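Local coordinates for protein 5-oxoprolinase subunit C (PDB 5DUD) that cleaves 5-oxoproline to L-glutamate at the expense of ATP hydrolysis, as one subunit of the three-component PxpA, PxpB and PxpC complex, at residues R38-L42 / Y298-A303. Residue numbers count along the deposited sequence, not the author numbering.
Sequences RIANL and YFEQLA
This is a side-chain-mediated packing contact between two nearly parallel helices: 38-42, inside helix 34-44, and 298-303, at the C-terminal end of the long helix 285-302. Residues 38-42 and 298-302 are alpha-helical (phi -59° to -73°, psi -26° to -50°), and A303 follows at -69°/-8°; L42 N to R38 O (2.9 Å) and A303 N to F299 O (3.0 Å) are backbone hydrogen bonds. The axes cross at -16° and approach to 10.8 Å, a spacing wide enough for large side chains to fill the gap; the nearest CA atoms, of L42 and A303, lie 7.0 Å apart. No hydrogen bond links the segments, and 341 Å² is buried between them.

R38 (chi1 m, then t, t) runs extended across the ring of F299 (chi1 m). R38 CD lies 4.0 Å from the centroid of the F299 ring, 13° off its normal, a CH-pi contact over the face, while R38 NH1 comes within 3.7 Å of F299 CE2. L42 (m, t) points toward the partner helix and sets L42 CD1 3.9 Å from L302 CB and 4.5 Å from F299 CD1. I39 (m, t) leaves its helix sideways, yet its tip reaches across: I39 CG2 is 3.9 Å from L302 CD2, and I39 CD1 meets the edge of the Y298 ring, 4.0 Å from Y298 CE2.

V165 touches both I39 and L302, whereas A40 packs on T73 and A114 of the antiparallel sheet. Helix 34-44 thus lies between that sheet and the C-terminal helix, a nearly parallel helix pair packed on a sheet in this carboxyltransferase-domain (subdomain A and B) protein.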
# COMPACT_ATOMS: atom_id res chain seq x y z
N ARG A 38 7.10 14.65 8.42
CA ARG A 38 6.35 15.91 8.45
C ARG A 38 7.05 16.95 9.31
O ARG A 38 7.22 18.08 8.85
CB ARG A 38 4.90 15.72 8.91
CG ARG A 38 4.02 15.13 7.82
CD ARG A 38 2.59 14.89 8.23
NE ARG A 38 1.80 14.39 7.11
CZ ARG A 38 0.54 13.98 7.17
NH1 ARG A 38 -0.12 14.01 8.33
NH2 ARG A 38 -0.08 13.54 6.08
N ILE A 39 7.52 16.58 10.51
CA ILE A 39 8.24 17.49 11.42
C ILE A 39 9.55 17.96 10.77
O ILE A 39 9.87 19.15 10.84
CB ILE A 39 8.50 16.82 12.80
CG1 ILE A 39 7.18 16.61 13.57
CG2 ILE A 39 9.49 17.63 13.65
CD1 ILE A 39 7.24 15.54 14.67
N ALA A 40 10.30 17.04 10.13
CA ALA A 40 11.56 17.35 9.45
C ALA A 40 11.35 18.39 8.35
O ALA A 40 12.07 19.39 8.31
CB ALA A 40 12.18 16.09 8.86
N ASN A 41 10.35 18.17 7.47
CA ASN A 41 10.06 19.11 6.39
C ASN A 41 9.54 20.44 6.96
O ASN A 41 9.85 21.50 6.41
CB ASN A 41 9.05 18.52 5.38
CG ASN A 41 9.62 17.41 4.52
OD1 ASN A 41 10.72 17.52 3.97
ND2 ASN A 41 8.87 16.33 4.33
N LEU A 42 8.78 20.38 8.06
CA LEU A 42 8.28 21.59 8.72
C LEU A 42 9.46 22.42 9.24
O LEU A 42 9.52 23.62 8.97
CB LEU A 42 7.30 21.25 9.85
CG LEU A 42 5.86 20.94 9.40
CD1 LEU A 42 5.12 20.13 10.45
CD2 LEU A 42 5.08 22.21 9.09
N TYR A 298 -1.70 18.62 16.19
CA TYR A 298 -0.30 18.75 16.61
C TYR A 298 0.58 19.33 15.48
O TYR A 298 1.46 20.13 15.78
CB TYR A 298 0.23 17.38 17.10
CG TYR A 298 1.73 17.30 17.31
CD1 TYR A 298 2.31 17.81 18.47
CD2 TYR A 298 2.54 16.63 16.41
CE1 TYR A 298 3.68 17.70 18.69
CE2 TYR A 298 3.91 16.52 16.62
CZ TYR A 298 4.48 17.06 17.76
OH TYR A 298 5.83 16.94 17.97
N PHE A 299 0.33 18.99 14.20
CA PHE A 299 1.11 19.54 13.08
C PHE A 299 0.77 21.03 12.83
O PHE A 299 1.62 21.77 12.31
CB PHE A 299 0.91 18.73 11.78
CG PHE A 299 1.28 17.27 11.90
CD1 PHE A 299 2.57 16.88 12.22
CD2 PHE A 299 0.33 16.28 11.68
CE1 PHE A 299 2.90 15.53 12.34
CE2 PHE A 299 0.66 14.93 11.82
CZ PHE A 299 1.94 14.57 12.14
N GLU A 300 -0.45 21.48 13.21
CA GLU A 300 -0.88 22.88 13.11
C GLU A 300 -0.17 23.71 14.19
O GLU A 300 0.09 24.90 13.96
CB GLU A 300 -2.41 22.99 13.21
CG GLU A 300 -3.10 22.40 12.00
CD GLU A 300 -4.60 22.62 11.92
OE1 GLU A 300 -5.32 22.15 12.83
OE2 GLU A 300 -5.05 23.22 10.92
N GLN A 301 0.17 23.10 15.35
CA GLN A 301 0.96 23.76 16.40
C GLN A 301 2.39 23.98 15.89
O GLN A 301 2.97 25.04 16.14
CB GLN A 301 0.97 22.95 17.71
CG GLN A 301 -0.32 23.04 18.52
CD GLN A 301 -0.67 21.75 19.22
OE1 GLN A 301 -1.80 21.25 19.11
NE2 GLN A 301 0.27 21.16 19.96
N LEU A 302 2.96 22.98 15.18
CA LEU A 302 4.30 23.08 14.57
C LEU A 302 4.32 24.12 13.44
O LEU A 302 5.35 24.76 13.23
CB LEU A 302 4.76 21.73 14.01
CG LEU A 302 5.50 20.77 14.95
CD1 LEU A 302 4.76 19.45 15.10
CD2 LEU A 302 6.92 20.50 14.45
N ALA A 303 3.19 24.29 12.72
CA ALA A 303 3.06 25.26 11.63
C ALA A 303 3.09 26.74 12.11
O ALA A 303 3.15 27.62 11.25
CB ALA A 303 1.78 25.00 10.84